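Local coordinates for protein branched-chain amino acid aminotransferase (Thermoproteus uzoniensis, PDB 5CE8) that probably transfers the amino group of leucine, isoleucine and valine to 2-oxoglutarate, using pyridoxal 5'-phosphate as cofactor, at residues L102-V107 / I128-F133; A145-R150 / D183-L188; A27-L32 / V107-K112; V78-E83 / A124-A129. All coordinates share one frame; numbering follows the deposited sequence.

Contact 1 of 4, residues L102-V107 / I128-F133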
loop_
_atom_site.group_PDB
_atom_site.type_symbol
_atom_site.label_atom_id
_atom_site.label_comp_id
_atom_site.label_asym_id
_atom_site.label_seq_id
_atom_site.Cartn_x
_atom_site.Cartn_y
_atom_site.Cartn_z
ATOM N N LEU A 102 -27.399 -22.946 -23.644
ATOM C CA LEU A 102 -27.912 -21.765 -22.963
ATOM C C LEU A 102 -26.912 -21.239 -21.943
ATOM O O LEU A 102 -26.117 -22.016 -21.443
ATOM C CB LEU A 102 -29.138 -22.124 -22.158
ATOM C CG LEU A 102 -30.353 -22.772 -22.822
ATOM C CD1 LEU A 102 -31.422 -23.077 -21.731
ATOM C CD2 LEU A 102 -30.847 -21.903 -23.984
ATOM N N TYR A 103 -26.985 -19.935 -21.714
ATOM C CA TYR A 103 -26.495 -19.266 -20.528
ATOM C C TYR A 103 -27.718 -18.835 -19.734
ATOM O O TYR A 103 -28.632 -18.197 -20.235
ATOM C CB TYR A 103 -25.686 -18.074 -20.953
ATOM C CG TYR A 103 -25.003 -17.364 -19.829
ATOM C CD1 TYR A 103 -25.643 -16.330 -19.154
ATOM C CD2 TYR A 103 -23.709 -17.700 -19.450
ATOM C CE1 TYR A 103 -25.025 -15.662 -18.131
ATOM C CE2 TYR A 103 -23.073 -17.029 -18.403
ATOM C CZ TYR A 103 -23.716 -15.980 -17.796
ATOM O OH TYR A 103 -23.148 -15.348 -16.708
ATOM N N ILE A 104 -27.747 -19.238 -18.496
ATOM C CA ILE A 104 -28.789 -18.922 -17.547
ATOM C C ILE A 104 -28.283 -17.842 -16.497
ATOM O O ILE A 104 -27.225 -18.002 -15.843
ATOM C CB ILE A 104 -29.166 -20.222 -16.830
ATOM C CG1 ILE A 104 -29.745 -21.288 -17.842
ATOM C CG2 ILE A 104 -30.196 -19.972 -15.745
ATOM C CD1 ILE A 104 -29.395 -22.705 -17.404
ATOM N N ARG A 105 -29.006 -16.749 -16.398
ATOM C CA ARG A 105 -28.681 -15.689 -15.451
ATOM C C ARG A 105 -29.678 -15.505 -14.277
ATOM O O ARG A 105 -30.803 -14.914 -14.491
ATOM C CB ARG A 105 -28.712 -14.405 -16.202
ATOM C CG ARG A 105 -28.495 -13.171 -15.315
ATOM C CD ARG A 105 -27.227 -13.114 -14.452
ATOM N NE ARG A 105 -25.933 -13.294 -15.101
ATOM C CZ ARG A 105 -25.210 -12.357 -15.695
ATOM N NH1 ARG A 105 -25.600 -11.084 -15.852
ATOM N NH2 ARG A 105 -24.049 -12.709 -16.189
ATOM N N PRO A 106 -29.326 -16.024 -13.091
ATOM C CA PRO A 106 -30.076 -15.705 -11.873
ATOM C C PRO A 106 -29.582 -14.378 -11.377
ATOM O O PRO A 106 -28.344 -14.186 -11.269
ATOM C CB PRO A 106 -29.720 -16.810 -10.888
ATOM C CG PRO A 106 -29.077 -17.803 -11.626
ATOM C CD PRO A 106 -28.562 -17.243 -12.933
ATOM N N VAL A 107 -30.504 -13.456 -11.095
ATOM C CA VAL A 107 -30.199 -12.213 -10.566
ATOM C C VAL A 107 -31.085 -11.933 -9.364
ATOM O O VAL A 107 -32.289 -12.050 -9.444
ATOM C CB VAL A 107 -30.213 -11.073 -11.570
ATOM C CG1 VAL A 107 -31.487 -10.951 -12.320
ATOM C CG2 VAL A 107 -29.825 -9.773 -10.902
ATOM N N ILE A 128 -34.768 -15.177 -13.064
ATOM C CA ILE A 128 -33.955 -16.186 -13.732
ATOM C C ILE A 128 -34.384 -16.288 -15.149
ATOM O O ILE A 128 -35.521 -16.680 -15.482
ATOM C CB ILE A 128 -34.062 -17.590 -13.200
ATOM C CG1 ILE A 128 -33.545 -17.717 -11.810
ATOM C CG2 ILE A 128 -33.315 -18.587 -14.115
ATOM C CD1 ILE A 128 -34.145 -18.889 -11.051
ATOM N N ALA A 129 -33.434 -15.938 -15.978
ATOM C CA ALA A 129 -33.544 -15.977 -17.430
ATOM C C ALA A 129 -32.581 -16.982 -17.998
ATOM O O ALA A 129 -31.407 -17.106 -17.513
ATOM C CB ALA A 129 -33.201 -14.637 -17.996
ATOM N N ALA A 130 -33.079 -17.637 -19.049
ATOM C CA ALA A 130 -32.377 -18.654 -19.839
ATOM C C ALA A 130 -32.324 -18.218 -21.292
ATOM O O ALA A 130 -33.367 -18.016 -21.888
ATOM C CB ALA A 130 -33.107 -19.971 -19.719
ATOM N N ILE A 131 -31.124 -18.041 -21.848
ATOM C CA ILE A 131 -30.965 -17.507 -23.131
ATOM C C ILE A 131 -30.049 -18.364 -24.041
ATOM O O ILE A 131 -29.000 -18.867 -23.604
ATOM C CB ILE A 131 -30.517 -15.996 -22.993
ATOM C CG1 ILE A 131 -29.108 -15.718 -23.505
ATOM C CG2 ILE A 131 -30.694 -15.479 -21.551
ATOM C CD1 ILE A 131 -28.756 -14.236 -23.553
ATOM N N PRO A 132 -30.384 -18.449 -25.340
ATOM C CA PRO A 132 -29.489 -19.129 -26.225
ATOM C C PRO A 132 -28.161 -18.465 -26.214
ATOM O O PRO A 132 -28.110 -17.237 -26.071
ATOM C CB PRO A 132 -30.136 -18.948 -27.585
ATOM C CG PRO A 132 -31.560 -18.926 -27.257
ATOM C CD PRO A 132 -31.647 -18.113 -26.008
ATOM N N PHE A 133 -27.083 -19.251 -26.307
ATOM C CA PHE A 133 -25.694 -18.683 -26.150
ATOM C C PHE A 133 -24.672 -19.643 -26.700
ATOM O O PHE A 133 -24.644 -20.815 -26.298
ATOM C CB PHE A 133 -25.390 -18.412 -24.655
ATOM C CG PHE A 133 -24.256 -17.408 -24.388
ATOM C CD1 PHE A 133 -24.411 -16.055 -24.681
ATOM C CD2 PHE A 133 -23.058 -17.813 -23.752
ATOM C CE1 PHE A 133 -23.406 -15.124 -24.366
ATOM C CE2 PHE A 133 -22.064 -16.892 -23.438
ATOM C CZ PHE A 133 -22.221 -15.556 -23.747
#
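Two neighbouring antiparallel strands, 102-107 and 128-132, pair here in the middle of the seven-stranded antiparallel sheet of the chain. Tyr103 and Ile131 form one hydrogen-bonded pair: Tyr103 N donates a hydrogen bond to Ile131 O at 3.0 Å, nearly along the C=O axis, and Ile131 N answers to Tyr103 O from above the carbonyl plane. Arg105 and Ala129 repeat the pattern, tighter in one direction (Arg105 N to Ala129 O, 2.7 Å) than in the other (Ala129 N to Arg105 O, 3.2 Å). On the face carrying Ile104, Pro106, Ile128 and Ala130, Ile104 and Ile128 run alongside each other with their CG2 methyls 3.8 Å apart. The opposite face bears Tyr103, Arg105, Ala129 and Ile131. Tyr103, its CG anti to the backbone N, turns a ring edge toward the face of Phe133, centroids 5.4 Å apart, while its OH accepts in the guanidinium plane of Arg105 from NH2 at 2.8 Å. NH1 of that bent arginine also bonds Asn37 and Tyr38 of the second subunit, and Tyr103 stands near the cofactor-binding Thr260. Helix 82-95 packs on the Ile104 and Ile128 side through Val89, while strand 41-50 continues the sheet beyond 102-107.

Contact 2 of 4, residues A145-R150 / D183-L188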
loop_
_atom_site.group_PDB
_atom_site.type_symbol
_atom_site.label_atom_id
_atom_site.label_comp_id
_atom_site.label_asym_id
_atom_site.label_seq_id
_atom_site.Cartn_x
_atom_site.Cartn_y
_atom_site.Cartn_z
ATOM N N ALA A 145 -4.358 -8.179 -22.563
ATOM C CA ALA A 145 -3.618 -7.046 -22.123
ATOM C C ALA A 145 -3.741 -6.922 -20.621
ATOM O O ALA A 145 -4.825 -7.034 -20.043
ATOM C CB ALA A 145 -4.066 -5.780 -22.805
ATOM N N VAL A 146 -2.625 -6.717 -19.937
ATOM C CA VAL A 146 -2.766 -6.344 -18.480
ATOM C C VAL A 146 -3.243 -4.915 -18.492
ATOM O O VAL A 146 -2.605 -4.031 -19.146
ATOM C CB VAL A 146 -1.412 -6.374 -17.597
ATOM C CG1 VAL A 146 -1.778 -6.032 -16.168
ATOM C CG2 VAL A 146 -0.682 -7.776 -17.692
ATOM N N VAL A 147 -4.365 -4.665 -17.816
ATOM C CA VAL A 147 -4.939 -3.339 -17.758
ATOM C C VAL A 147 -4.482 -2.390 -16.666
ATOM O O VAL A 147 -3.777 -2.779 -15.698
ATOM C CB VAL A 147 -6.469 -3.382 -17.802
ATOM C CG1 VAL A 147 -6.899 -4.002 -19.035
ATOM C CG2 VAL A 147 -7.097 -4.144 -16.622
ATOM N N SER A 148 -4.820 -1.099 -16.858
ATOM C CA SER A 148 -4.392 -0.040 -15.916
ATOM C C SER A 148 -5.202 -0.106 -14.609
ATOM O O SER A 148 -4.725 0.399 -13.639
ATOM C CB SER A 148 -4.592 1.388 -16.468
ATOM O OG SER A 148 -6.010 1.600 -16.804
ATOM N N TRP A 149 -6.452 -0.602 -14.677
ATOM C CA TRP A 149 -7.340 -0.835 -13.586
ATOM C C TRP A 149 -6.980 -2.015 -12.726
ATOM O O TRP A 149 -6.831 -3.083 -13.190
ATOM C CB TRP A 149 -8.786 -1.072 -14.141
ATOM C CG TRP A 149 -9.305 0.161 -14.832
ATOM C CD1 TRP A 149 -9.306 0.366 -16.154
ATOM C CD2 TRP A 149 -9.865 1.317 -14.235
ATOM N NE1 TRP A 149 -9.806 1.573 -16.417
ATOM C CE2 TRP A 149 -10.079 2.211 -15.235
ATOM C CE3 TRP A 149 -10.048 1.735 -12.943
ATOM C CZ2 TRP A 149 -10.598 3.531 -14.994
ATOM C CZ3 TRP A 149 -10.544 3.000 -12.686
ATOM C CH2 TRP A 149 -10.805 3.890 -13.726
ATOM N N ARG A 150 -6.838 -1.815 -11.439
ATOM C CA ARG A 150 -6.633 -2.916 -10.549
ATOM C C ARG A 150 -7.963 -3.509 -10.107
ATOM O O ARG A 150 -8.938 -2.782 -10.029
ATOM C CB ARG A 150 -5.866 -2.455 -9.314
ATOM C CG ARG A 150 -4.533 -1.813 -9.621
ATOM C CD ARG A 150 -3.563 -2.839 -10.261
ATOM N NE ARG A 150 -2.159 -2.401 -10.371
ATOM C CZ ARG A 150 -1.501 -2.076 -11.514
ATOM N NH1 ARG A 150 -2.079 -2.057 -12.722
ATOM N NH2 ARG A 150 -0.186 -1.757 -11.450
ATOM N N ASP A 183 -8.750 -9.105 -26.985
ATOM C CA ASP A 183 -10.008 -9.795 -26.743
ATOM C C ASP A 183 -10.407 -9.712 -25.262
ATOM O O ASP A 183 -11.570 -9.685 -24.957
ATOM C CB ASP A 183 -9.927 -11.242 -27.181
ATOM C CG ASP A 183 -9.377 -11.401 -28.561
ATOM O OD1 ASP A 183 -10.070 -10.939 -29.478
ATOM O OD2 ASP A 183 -8.245 -11.940 -28.750
ATOM N N GLU A 184 -9.435 -9.626 -24.344
ATOM C CA GLU A 184 -9.783 -9.664 -22.924
ATOM C C GLU A 184 -8.681 -8.989 -22.083
ATOM O O GLU A 184 -7.486 -8.821 -22.522
ATOM C CB GLU A 184 -9.995 -11.132 -22.395
ATOM C CG GLU A 184 -10.554 -11.316 -20.945
ATOM C CD GLU A 184 -11.845 -10.498 -20.736
ATOM O OE1 GLU A 184 -12.898 -11.079 -21.030
ATOM O OE2 GLU A 184 -11.796 -9.228 -20.470
ATOM N N ALA A 185 -9.126 -8.635 -20.873
ATOM C CA ALA A 185 -8.306 -8.005 -19.840
ATOM C C ALA A 185 -7.713 -8.949 -18.903
ATOM O O ALA A 185 -8.329 -9.909 -18.589
ATOM C CB ALA A 185 -9.099 -7.024 -19.040
ATOM N N ILE A 186 -6.530 -8.615 -18.384
ATOM C CA ILE A 186 -6.019 -9.261 -17.150
ATOM C C ILE A 186 -5.892 -8.167 -16.148
ATOM O O ILE A 186 -5.318 -7.170 -16.438
ATOM C CB ILE A 186 -4.634 -10.008 -17.348
ATOM C CG1 ILE A 186 -4.866 -11.409 -17.958
ATOM C CG2 ILE A 186 -3.957 -10.347 -16.016
ATOM C CD1 ILE A 186 -3.809 -11.800 -18.871
ATOM N N MET A 187 -6.257 -8.439 -14.880
ATOM C CA MET A 187 -6.214 -7.461 -13.866
ATOM C C MET A 187 -5.296 -7.934 -12.751
ATOM O O MET A 187 -5.402 -9.119 -12.291
ATOM C CB MET A 187 -7.630 -7.268 -13.231
ATOM C CG MET A 187 -8.529 -6.319 -14.029
ATOM S SD MET A 187 -10.038 -5.825 -13.111
ATOM C CE MET A 187 -10.796 -7.278 -13.516
ATOM N N LEU A 188 -4.398 -7.051 -12.366
ATOM C CA LEU A 188 -3.559 -7.189 -11.177
ATOM C C LEU A 188 -4.382 -6.802 -9.948
ATOM O O LEU A 188 -5.241 -5.937 -10.029
ATOM C CB LEU A 188 -2.376 -6.308 -11.265
ATOM C CG LEU A 188 -1.454 -6.504 -12.444
ATOM C CD1 LEU A 188 -0.107 -5.791 -12.322
ATOM C CD2 LEU A 188 -1.195 -8.012 -12.650
HETATM O O HOH W 1 -4.320 -4.439 -13.370
#
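The tight half of this contact is a short parallel pairing in which Ala145 and Val146 lie beside Ala185 and Ile186. Ala145 N donates to Glu184 O, Ile186 N to Ala145 O at 2.9 Å, and Val147 N to Ile186 O at 3.0 Å, the last nearly along the C=O axis. Val147 spreads its methyls over two partners, CG1 on Ala185 CB and CG2 on Met187 CG, each at 3.7 Å. Val146 CG1, anti to its backbone N, meets Leu188 CG at 3.8 Å, the two side chains lying roughly perpendicular. These strands are the two ends of a beta-alpha-beta unit whose helix 167-179 packs on Val147 and Trp149; the nearest atoms of the Met187 side chain and the bound cofactor are about 6 Å apart. Past Val147 the ladder opens and a water takes over: it accepts from Leu188 N at 2.8 Å, donates to Val147 O and Trp149 O, and weakly accepts from Arg150 NH1. Arg150, bent at chi2 (-65°), runs alongside Leu188, whose CD1 sits 4.0 Å above the centre of the guanidinium. This looser end is still buried, because other subunits close over it; Arg150 NH2 bonds Ser148 O of the third subunit.

Contact 3 of 4, residues A27-L32 / V107-K112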
loop_
_atom_site.group_PDB
_atom_site.type_symbol
_atom_site.label_atom_id
_atom_site.label_comp_id
_atom_site.label_asym_id
_atom_site.label_seq_id
_atom_site.Cartn_x
_atom_site.Cartn_y
_atom_site.Cartn_z
ATOM N N ALA A 27 -40.333 -8.747 -17.025
ATOM C CA ALA A 27 -39.305 -9.055 -15.996
ATOM C C ALA A 27 -38.475 -7.772 -15.823
ATOM O O ALA A 27 -37.418 -7.622 -16.388
ATOM C CB ALA A 27 -38.463 -10.281 -16.360
ATOM N N LYS A 28 -39.062 -6.809 -15.131
ATOM C CA LYS A 28 -38.481 -5.459 -14.941
ATOM C C LYS A 28 -38.481 -5.053 -13.501
ATOM O O LYS A 28 -39.318 -5.484 -12.697
ATOM C CB LYS A 28 -39.281 -4.450 -15.714
ATOM C CG LYS A 28 -39.369 -4.789 -17.192
ATOM C CD LYS A 28 -39.378 -3.617 -18.141
ATOM C CE LYS A 28 -39.000 -4.126 -19.527
ATOM N NZ LYS A 28 -38.750 -3.011 -20.492
ATOM N N VAL A 29 -37.672 -4.061 -13.186
ATOM C CA VAL A 29 -37.553 -3.605 -11.792
ATOM C C VAL A 29 -37.581 -2.084 -11.785
ATOM O O VAL A 29 -37.055 -1.468 -12.729
ATOM C CB VAL A 29 -36.276 -4.126 -11.162
ATOM C CG1 VAL A 29 -35.025 -3.623 -11.933
ATOM C CG2 VAL A 29 -36.217 -3.733 -9.685
ATOM N N THR A 30 -38.292 -1.512 -10.828
ATOM C CA THR A 30 -38.376 -0.067 -10.676
ATOM C C THR A 30 -36.978 0.532 -10.730
ATOM O O THR A 30 -35.961 0.058 -10.047
ATOM C CB THR A 30 -38.994 0.382 -9.395
ATOM O OG1 THR A 30 -38.803 1.799 -9.227
ATOM C CG2 THR A 30 -38.435 -0.288 -8.168
ATOM N N VAL A 31 -36.922 1.643 -11.438
ATOM C CA VAL A 31 -35.614 2.356 -11.647
ATOM C C VAL A 31 -35.138 3.044 -10.379
ATOM O O VAL A 31 -34.063 3.589 -10.347
ATOM C CB VAL A 31 -35.641 3.376 -12.775
ATOM C CG1 VAL A 31 -35.940 2.684 -14.128
ATOM C CG2 VAL A 31 -36.647 4.530 -12.482
ATOM N N LEU A 32 -35.985 3.064 -9.341
ATOM C CA LEU A 32 -35.534 3.582 -8.049
ATOM C C LEU A 32 -35.089 2.500 -7.052
ATOM O O LEU A 32 -34.836 2.788 -5.915
ATOM C CB LEU A 32 -36.693 4.379 -7.421
ATOM C CG LEU A 32 -37.168 5.610 -8.181
ATOM C CD1 LEU A 32 -38.437 6.112 -7.501
ATOM C CD2 LEU A 32 -36.107 6.698 -8.262
ATOM N N VAL A 107 -30.504 -13.456 -11.095
ATOM C CA VAL A 107 -30.199 -12.213 -10.566
ATOM C C VAL A 107 -31.085 -11.933 -9.364
ATOM O O VAL A 107 -32.289 -12.050 -9.444
ATOM C CB VAL A 107 -30.213 -11.073 -11.570
ATOM C CG1 VAL A 107 -31.487 -10.951 -12.320
ATOM C CG2 VAL A 107 -29.825 -9.773 -10.902
ATOM N N ALA A 108 -30.453 -11.695 -8.228
ATOM C CA ALA A 108 -31.095 -11.299 -6.996
ATOM C C ALA A 108 -30.895 -9.794 -6.697
ATOM O O ALA A 108 -29.711 -9.329 -6.527
ATOM C CB ALA A 108 -30.444 -12.017 -5.842
ATOM N N TYR A 109 -31.991 -9.102 -6.371
ATOM C CA TYR A 109 -32.005 -7.602 -6.279
ATOM C C TYR A 109 -33.273 -7.131 -5.561
ATOM O O TYR A 109 -34.198 -7.893 -5.371
ATOM C CB TYR A 109 -31.970 -6.998 -7.702
ATOM C CG TYR A 109 -33.203 -7.428 -8.416
ATOM C CD1 TYR A 109 -33.256 -8.668 -9.025
ATOM C CD2 TYR A 109 -34.373 -6.718 -8.294
ATOM C CE1 TYR A 109 -34.445 -9.139 -9.651
ATOM C CE2 TYR A 109 -35.543 -7.162 -8.930
ATOM C CZ TYR A 109 -35.601 -8.396 -9.589
ATOM O OH TYR A 109 -36.822 -8.899 -10.149
ATOM N N ILE A 110 -33.304 -5.858 -5.158
ATOM C CA ILE A 110 -34.381 -5.342 -4.413
ATOM C C ILE A 110 -35.450 -4.733 -5.394
ATOM O O ILE A 110 -35.113 -3.894 -6.206
ATOM C CB ILE A 110 -33.865 -4.334 -3.373
ATOM C CG1 ILE A 110 -33.129 -5.114 -2.277
ATOM C CG2 ILE A 110 -35.031 -3.501 -2.791
ATOM C CD1 ILE A 110 -32.178 -4.291 -1.441
ATOM N N SER A 111 -36.693 -5.229 -5.333
ATOM C CA SER A 111 -37.745 -4.767 -6.203
ATOM C C SER A 111 -38.463 -3.491 -5.608
ATOM O O SER A 111 -39.153 -2.829 -6.305
ATOM C CB SER A 111 -38.717 -5.934 -6.477
ATOM O OG SER A 111 -39.347 -6.247 -5.279
ATOM N N LYS A 112 -38.257 -3.166 -4.341
ATOM C CA LYS A 112 -38.795 -1.948 -3.752
ATOM C C LYS A 112 -37.970 -0.659 -4.154
ATOM O O LYS A 112 -36.769 -0.682 -4.220
ATOM C CB LYS A 112 -38.829 -2.147 -2.232
ATOM C CG LYS A 112 -39.387 -0.980 -1.431
ATOM C CD LYS A 112 -38.998 -1.018 0.046
ATOM C CE LYS A 112 -38.506 0.357 0.488
ATOM N NZ LYS A 112 -38.237 0.526 1.958
HETATM O O HOH W 2 -38.902 -7.169 -10.196
HETATM O O HOH W 3 -39.906 -3.094 -9.063
#
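Strand 28-30, which pairs antiparallel with a strand of the second subunit and so carries a sheet across the interface, rests here on strand 102-109 and the residues that follow it. No direct hydrogen bond joins 27-32 to 107-112; one aliphatic tip, one methyl and two waters make the contact. Val29 and Tyr109 meet end on. CG2 of Val29, anti to its backbone N, comes within 3.6 Å of Tyr109 CE2 and also lies 3.7 Å from Ile110 O. The ring gets there because Tyr109 CG occupies the crowded position between the backbone N and the carbonyl carbon (chi1 63°). Tyr109 OH is 2.7 Å from the oxygen of a water in the plane of the ring, and that water donates to Lys28 O. A second water accepts from Thr30 N and donates to Ser111 O at 2.9 Å, so both bridges tie backbone of the short strand to the other segment. The methyl of Thr30 presses close on the same carbonyl, CG2 to Ser111 O being 3.2 Å. Thr30 is turned with OG1 anti to the backbone N (chi1 169°), and this oxygen accepts from Leu32 N at 3.1 Å, 166° at the hydrogen. Ser33 and Ser35 bond the backbone of Ile110 just beyond, and across the interface Val29 packs on Val29 and Tyr109 on Val31 of the second subunit. The bond from Leu32 N back to Thr30 OG1 is that of an ST turn, here at the end of a strand that pairs in an antiparallel intersubunit ladder.

Contact 4 of 4, residues V78-E83 / A124-A129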
loop_
_atom_site.group_PDB
_atom_site.type_symbol
_atom_site.label_atom_id
_atom_site.label_comp_id
_atom_site.label_asym_id
_atom_site.label_seq_id
_atom_site.Cartn_x
_atom_site.Cartn_y
_atom_site.Cartn_z
ATOM N N VAL A 78 -32.182 -13.382 0.658
ATOM C CA VAL A 78 -32.769 -14.131 -0.470
ATOM C C VAL A 78 -33.758 -15.147 0.092
ATOM O O VAL A 78 -33.366 -16.099 0.729
ATOM C CB VAL A 78 -31.675 -14.771 -1.319
ATOM C CG1 VAL A 78 -32.284 -15.626 -2.426
ATOM C CG2 VAL A 78 -30.807 -13.686 -1.931
ATOM N N PRO A 79 -35.071 -14.968 -0.149
ATOM C CA PRO A 79 -36.004 -15.853 0.533
ATOM C C PRO A 79 -36.249 -17.187 -0.153
ATOM O O PRO A 79 -37.349 -17.678 -0.133
ATOM C CB PRO A 79 -37.290 -15.007 0.566
ATOM C CG PRO A 79 -37.211 -14.168 -0.664
ATOM C CD PRO A 79 -35.757 -13.877 -0.863
ATOM N N TYR A 80 -35.254 -17.757 -0.782
ATOM C CA TYR A 80 -35.376 -19.032 -1.468
ATOM C C TYR A 80 -34.209 -19.904 -1.155
ATOM O O TYR A 80 -33.081 -19.427 -1.015
ATOM C CB TYR A 80 -35.363 -18.811 -2.955
ATOM C CG TYR A 80 -36.565 -18.096 -3.483
ATOM C CD1 TYR A 80 -37.795 -18.768 -3.615
ATOM C CD2 TYR A 80 -36.507 -16.732 -3.824
ATOM C CE1 TYR A 80 -38.905 -18.099 -4.129
ATOM C CE2 TYR A 80 -37.605 -16.073 -4.312
ATOM C CZ TYR A 80 -38.803 -16.748 -4.475
ATOM O OH TYR A 80 -39.926 -16.072 -4.949
ATOM N N THR A 81 -34.422 -21.207 -1.161
ATOM C CA THR A 81 -33.264 -22.096 -0.955
ATOM C C THR A 81 -32.616 -22.401 -2.310
ATOM O O THR A 81 -33.137 -22.124 -3.413
ATOM C CB THR A 81 -33.722 -23.375 -0.302
ATOM O OG1 THR A 81 -34.643 -23.975 -1.223
ATOM C CG2 THR A 81 -34.395 -23.078 0.998
ATOM N N ALA A 82 -31.468 -23.011 -2.206
ATOM C CA ALA A 82 -30.717 -23.477 -3.362
ATOM C C ALA A 82 -31.565 -24.394 -4.201
ATOM O O ALA A 82 -31.552 -24.350 -5.429
ATOM C CB ALA A 82 -29.509 -24.238 -2.870
ATOM N N GLU A 83 -32.299 -25.241 -3.494
ATOM C CA GLU A 83 -33.080 -26.305 -4.070
ATOM C C GLU A 83 -34.227 -25.708 -4.842
ATOM O O GLU A 83 -34.381 -26.006 -6.010
ATOM C CB GLU A 83 -33.523 -27.271 -2.931
ATOM C CG GLU A 83 -34.856 -28.004 -3.121
ATOM C CD GLU A 83 -34.683 -29.494 -3.060
ATOM O OE1 GLU A 83 -35.125 -30.108 -2.064
ATOM O OE2 GLU A 83 -34.065 -29.991 -4.022
ATOM N N ALA A 124 -35.040 -9.659 -0.915
ATOM C CA ALA A 124 -34.737 -9.661 -2.365
ATOM C C ALA A 124 -35.793 -10.323 -3.206
ATOM O O ALA A 124 -36.477 -11.240 -2.719
ATOM C CB ALA A 124 -33.431 -10.427 -2.613
ATOM N N SER A 125 -35.834 -9.932 -4.491
ATOM C CA SER A 125 -36.483 -10.725 -5.537
ATOM C C SER A 125 -35.421 -11.520 -6.294
ATOM O O SER A 125 -34.250 -11.134 -6.310
ATOM C CB SER A 125 -37.239 -9.836 -6.504
ATOM O OG SER A 125 -38.385 -9.253 -5.933
ATOM N N VAL A 126 -35.823 -12.628 -6.916
ATOM C CA VAL A 126 -34.959 -13.371 -7.787
ATOM C C VAL A 126 -35.606 -13.489 -9.171
ATOM O O VAL A 126 -36.757 -13.779 -9.310
ATOM C CB VAL A 126 -34.529 -14.713 -7.263
ATOM C CG1 VAL A 126 -33.634 -15.416 -8.304
ATOM C CG2 VAL A 126 -33.767 -14.556 -5.946
ATOM N N ALA A 127 -34.878 -13.121 -10.196
ATOM C CA ALA A 127 -35.308 -13.392 -11.594
ATOM C C ALA A 127 -34.279 -14.293 -12.217
ATOM O O ALA A 127 -33.018 -14.174 -11.924
ATOM C CB ALA A 127 -35.432 -12.104 -12.375
ATOM N N ILE A 128 -34.768 -15.177 -13.064
ATOM C CA ILE A 128 -33.955 -16.186 -13.732
ATOM C C ILE A 128 -34.384 -16.288 -15.149
ATOM O O ILE A 128 -35.521 -16.680 -15.482
ATOM C CB ILE A 128 -34.062 -17.590 -13.200
ATOM C CG1 ILE A 128 -33.545 -17.717 -11.810
ATOM C CG2 ILE A 128 -33.315 -18.587 -14.115
ATOM C CD1 ILE A 128 -34.145 -18.889 -11.051
ATOM N N ALA A 129 -33.434 -15.938 -15.978
ATOM C CA ALA A 129 -33.544 -15.977 -17.430
ATOM C C ALA A 129 -32.581 -16.982 -17.998
ATOM O O ALA A 129 -31.407 -17.106 -17.513
ATOM C CB ALA A 129 -33.201 -14.637 -17.996
#
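Val126 CG2 is the meeting point of this small apolar contact, touched by two side chains of the segment that leads into helix 82-95. Val78 CG1 lies 4.0 Å from it, the two valines roughly perpendicular, and Tyr80 CD2 lies 4.1 Å from it, the tyrosine and the valine running past one another antiparallel. The touching branches differ in their torsions: Val78 CG1 is anti to the backbone N (chi1 176°), whereas Val126 CG2 is anti to the carbonyl carbon. The other methyl of Val78, CG2, turns to Ala124 CB at 4.2 Å. Pro79, next in the chain, brings CD to 3.3 Å from Ala124 O. No hydrogen bond runs between 78-83 and 124-129. In the next shell, Ala124 is joined by a backbone hydrogen bond to Asp77, beside Val78 and Ala124, where the two segments come closest. Val126 N is held by Asp18 OD1, and Ser125 OG, on a side chain directed away from the contact, bonds Asp18 OD2. Tyr80 makes an edge-to-face pair with Trp16, which also packs on Val126. Thr81 then stands at the N-cap of helix 82-95. The contact lies between sheet and helices: Val78 leans on Leu68 and Ala71 of helix 60-74, Tyr80 and Val126 both meet Leu85 of helix 82-95, and strands 14-17 and 102-109 flank strand 125-132.

Overall arrangement
Contacts 1, 3 and 4 all reach one antiparallel sheet, contact 3 joining strand 28-30 to it and contact 4 the lead-in to helix 82-95. Contact 2 belongs to the other, mixed sheet, its centre about 26 Å from that of contact 1 and on the opposite side of the chain's centre. Contacts 1 and 3 use strand 102-109, and their segments share Val107; contacts 1 and 4 share strand 125-132 through Ile128 and Ala129, with centres about 14 Å apart. Along the chain contact 3 crosses contacts 1 and 4, and all three close before contact 2 opens. Contacts 1 and 2 approach the cofactor from separate sheets, while contact 3 lies away from the cofactor site. All four touch the second subunit.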